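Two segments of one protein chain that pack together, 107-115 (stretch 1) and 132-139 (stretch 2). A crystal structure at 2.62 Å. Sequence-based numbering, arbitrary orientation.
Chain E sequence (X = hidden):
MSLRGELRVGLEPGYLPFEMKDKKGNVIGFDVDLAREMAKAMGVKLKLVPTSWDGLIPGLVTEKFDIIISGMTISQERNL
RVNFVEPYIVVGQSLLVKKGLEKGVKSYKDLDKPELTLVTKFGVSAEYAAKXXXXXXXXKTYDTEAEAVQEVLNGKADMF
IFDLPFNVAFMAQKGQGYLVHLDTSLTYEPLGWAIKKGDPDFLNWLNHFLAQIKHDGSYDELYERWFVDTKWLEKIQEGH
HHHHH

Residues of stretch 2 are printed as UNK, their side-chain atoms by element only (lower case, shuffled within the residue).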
# COMPACT_ATOMS: atom_id res chain seq x y z
N SER E 107 2.76 -10.72 34.49
CA SER E 107 3.59 -11.44 33.52
C SER E 107 3.91 -12.87 33.99
O SER E 107 3.51 -13.28 35.08
CB SER E 107 4.91 -10.69 33.33
OG SER E 107 5.79 -10.97 34.41
N TYR E 108 4.66 -13.60 33.17
CA TYR E 108 5.19 -14.91 33.55
C TYR E 108 6.19 -14.86 34.72
O TYR E 108 6.41 -15.87 35.38
CB TYR E 108 5.85 -15.59 32.34
CG TYR E 108 7.32 -15.26 32.10
CD1 TYR E 108 7.69 -14.38 31.08
CD2 TYR E 108 8.32 -15.87 32.85
CE1 TYR E 108 9.04 -14.09 30.83
CE2 TYR E 108 9.67 -15.60 32.62
CZ TYR E 108 10.02 -14.69 31.61
OH TYR E 108 11.36 -14.41 31.36
N LYS E 109 6.79 -13.69 34.95
CA LYS E 109 7.92 -13.55 35.87
C LYS E 109 7.50 -13.66 37.33
O LYS E 109 8.27 -14.13 38.17
CB LYS E 109 8.67 -12.25 35.60
CG LYS E 109 9.79 -12.38 34.58
CD LYS E 109 9.96 -11.13 33.72
CE LYS E 109 11.07 -11.33 32.69
NZ LYS E 109 10.85 -10.53 31.46
N ASP E 110 6.27 -13.23 37.61
CA ASP E 110 5.66 -13.39 38.93
C ASP E 110 5.49 -14.87 39.35
O ASP E 110 5.01 -15.14 40.45
CB ASP E 110 4.30 -12.68 38.97
CG ASP E 110 4.37 -11.22 38.54
OD1 ASP E 110 3.41 -10.76 37.87
OD2 ASP E 110 5.37 -10.53 38.87
N LEU E 111 5.89 -15.80 38.48
CA LEU E 111 5.70 -17.24 38.75
C LEU E 111 6.96 -18.09 38.96
O LEU E 111 6.86 -19.31 39.13
CB LEU E 111 4.80 -17.88 37.69
CG LEU E 111 3.41 -18.39 38.10
CD1 LEU E 111 2.87 -17.74 39.38
CD2 LEU E 111 2.41 -18.19 36.96
N ASP E 112 8.13 -17.46 38.97
CA ASP E 112 9.38 -18.20 39.15
C ASP E 112 9.69 -18.83 40.50
O ASP E 112 10.57 -19.69 40.57
CB ASP E 112 10.58 -17.38 38.74
CG ASP E 112 11.13 -17.83 37.44
OD1 ASP E 112 10.40 -17.64 36.47
OD2 ASP E 112 12.25 -18.37 37.40
N LYS E 113 9.00 -18.43 41.56
CA LYS E 113 9.30 -18.93 42.92
C LYS E 113 9.71 -20.41 42.94
O LYS E 113 9.05 -21.23 42.32
CB LYS E 113 8.10 -18.71 43.85
CG LYS E 113 7.61 -17.28 43.93
CD LYS E 113 6.28 -17.12 43.21
CE LYS E 113 5.52 -15.88 43.69
NZ LYS E 113 6.24 -14.60 43.41
N PRO E 114 10.80 -20.75 43.68
CA PRO E 114 11.21 -22.17 43.73
C PRO E 114 10.21 -23.00 44.54
O PRO E 114 10.20 -24.23 44.44
CB PRO E 114 12.59 -22.13 44.40
CG PRO E 114 12.85 -20.67 44.76
CD PRO E 114 11.54 -19.95 44.67
N GLU E 115 9.39 -22.31 45.34
CA GLU E 115 8.16 -22.85 45.93
C GLU E 115 7.39 -23.63 44.84
O GLU E 115 7.07 -24.82 45.00
CB GLU E 115 7.27 -21.69 46.42
CG GLU E 115 6.83 -21.76 47.90
CD GLU E 115 5.76 -22.83 48.22
OE1 GLU E 115 5.66 -23.23 49.41
OE2 GLU E 115 5.01 -23.25 47.31
N UNK E 132 14.87 -22.05 29.35
CA UNK E 132 15.29 -20.69 29.08
C UNK E 132 14.55 -19.70 30.00
O UNK E 132 15.18 -19.00 30.77
n UNK E 132 14.71 -19.10 25.18
n UNK E 132 12.70 -18.02 24.77
n UNK E 132 12.94 -20.24 24.15
c UNK E 132 13.45 -19.13 24.71
c UNK E 132 15.64 -20.24 25.18
c UNK E 132 14.99 -20.33 27.61
c UNK E 132 16.11 -20.58 26.61
N UNK E 133 13.22 -19.68 29.91
CA UNK E 133 12.38 -18.73 30.63
C UNK E 133 12.36 -18.90 32.14
O UNK E 133 12.33 -17.91 32.86
c UNK E 133 11.41 -17.33 28.07
c UNK E 133 10.40 -17.77 29.11
c UNK E 133 10.94 -18.79 30.12
c UNK E 133 9.18 -18.33 28.43
N UNK E 134 12.34 -20.13 32.63
CA UNK E 134 12.22 -20.35 34.07
C UNK E 134 13.55 -20.73 34.70
O UNK E 134 14.26 -21.64 34.24
c UNK E 134 9.13 -20.96 32.85
c UNK E 134 9.71 -20.78 34.10
c UNK E 134 7.88 -20.44 32.56
c UNK E 134 11.09 -21.33 34.41
c UNK E 134 9.01 -20.05 35.05
c UNK E 134 7.75 -19.54 34.76
c UNK E 134 7.19 -19.73 33.51
N UNK E 135 13.87 -19.98 35.75
CA UNK E 135 15.20 -19.98 36.34
C UNK E 135 15.14 -20.53 37.75
O UNK E 135 16.06 -21.20 38.19
n UNK E 135 17.97 -18.52 32.54
c UNK E 135 17.44 -18.14 33.89
c UNK E 135 15.75 -18.56 36.38
c UNK E 135 15.33 -17.64 35.21
c UNK E 135 15.90 -18.11 33.88
N UNK E 136 14.05 -20.22 38.45
CA UNK E 136 13.84 -20.65 39.83
C UNK E 136 12.90 -21.86 40.02
O UNK E 136 13.05 -22.60 40.99
n UNK E 136 15.27 -18.21 40.88
c UNK E 136 13.25 -19.51 40.68
c UNK E 136 13.99 -18.22 40.53
o UNK E 136 13.41 -17.23 40.11
N UNK E 137 11.92 -22.01 39.13
CA UNK E 137 10.81 -22.93 39.38
C UNK E 137 11.23 -24.37 39.17
O UNK E 137 12.14 -24.63 38.39
c UNK E 137 9.63 -22.59 38.50
N UNK E 138 10.59 -25.29 39.89
CA UNK E 138 10.85 -26.72 39.66
C UNK E 138 10.26 -27.09 38.31
O UNK E 138 9.09 -26.82 38.04
c UNK E 138 10.20 -27.60 40.72
c UNK E 138 11.05 -27.97 41.91
c UNK E 138 10.17 -28.72 42.92
c UNK E 138 10.49 -28.33 44.37
n UNK E 138 9.39 -28.73 45.31
N UNK E 139 11.09 -27.71 37.47
CA UNK E 139 10.61 -28.28 36.22
C UNK E 139 10.70 -29.80 36.21
O UNK E 139 11.80 -30.37 36.25
c UNK E 139 12.04 -28.30 32.65
c UNK E 139 9.74 -27.43 33.10
c UNK E 139 10.89 -28.25 33.65
c UNK E 139 11.36 -27.69 35.01

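Position 132 carries seven side-chain atoms: three carbons and a nitrogen in a row, then a carbon bearing two further nitrogens. This is a guanidinium group, and the residue is R132. It lies in the last part of a helix that begins earlier in the chain, and its side chain stays out of reach of stretch 1.

At position 133 there are four carbons, forked at the second. The branch carbon lies over one face of the Y108 ring, 4.3 Å from its centroid and 22° off the ring normal, a CH-pi contact. The fork at the second carbon, with no heteroatom, identifies leucine, L133. Its CG packs against CZ of Y108 at 4.0 Å, an apolar contact, while its backbone O lies 3.5 Å from CE2 of Y108.

Position 134 has one carbon followed by a six-membered ring of carbon, with no atom beyond the ring. The ring presents its face to the edge of the Y108 ring, with centroids 5.6 Å apart and planes at 66°. The atom at the tip of the ring is 4.1 Å from CD2 of Y108, and a ring carbon beside the tip reaches CB of L111 at 4.5 Å. The bare ring makes it phenylalanine rather than tyrosine: F134, the first residue after the helix to leave helical phi/psi.

At position 135 four carbons in a row end in nitrogen. The CA-to-CB bond points sideways, and CB is 3.7 Å from OD2 of D112. The hydrogen bond to stretch 1 comes from the main chain: the backbone N of 135 donates to OD2 of D112 at 2.8 Å. The side chain is that of lysine, K135, and its NZ makes a weak hydrogen bond back to the backbone O of R132, at 3.3 Å.

Position 136 shows two carbons, the second carrying one oxygen and one nitrogen, a short amide; the CA-to-CB bond points toward stretch 1. The backbone N of 136 also donates to OD2 of D112, at 2.8 Å and with an angle of 167°. The carbonyl O of 136 receives a CA-H...O contact from CA of P114, 3.3 Å away. The residue is asparagine, N136.

Position 137 has a single side-chain carbon. This CB is 4.3 Å from the backbone O of L111, and CA of 137 lies 4.4 Å from CA of P114, the nearest CA pair between the stretches. The residue is alanine, A137.

Position 138 again has four carbons in a row and a terminal nitrogen. The carbon next to the nitrogen is 4.1 Å from the backbone O of P114. This is K138, which opens a strand.

At position 139 four carbons fork at the second and make no contact with stretch 1, giving L139.

The contact thus joins an apolar cluster to a polar anchor. Y108 packs against both L133 and F134, with L111 adding to the F134 side. Beside this cluster, OD2 of the buried D112 accepts hydrogen bonds from two consecutive backbone amides, those of K135 and N136, and so ties down the chain just beyond the helix. P114 and A137 continue the approach along the backbone.

Stretch 2 (132-139) RLFKNAKL
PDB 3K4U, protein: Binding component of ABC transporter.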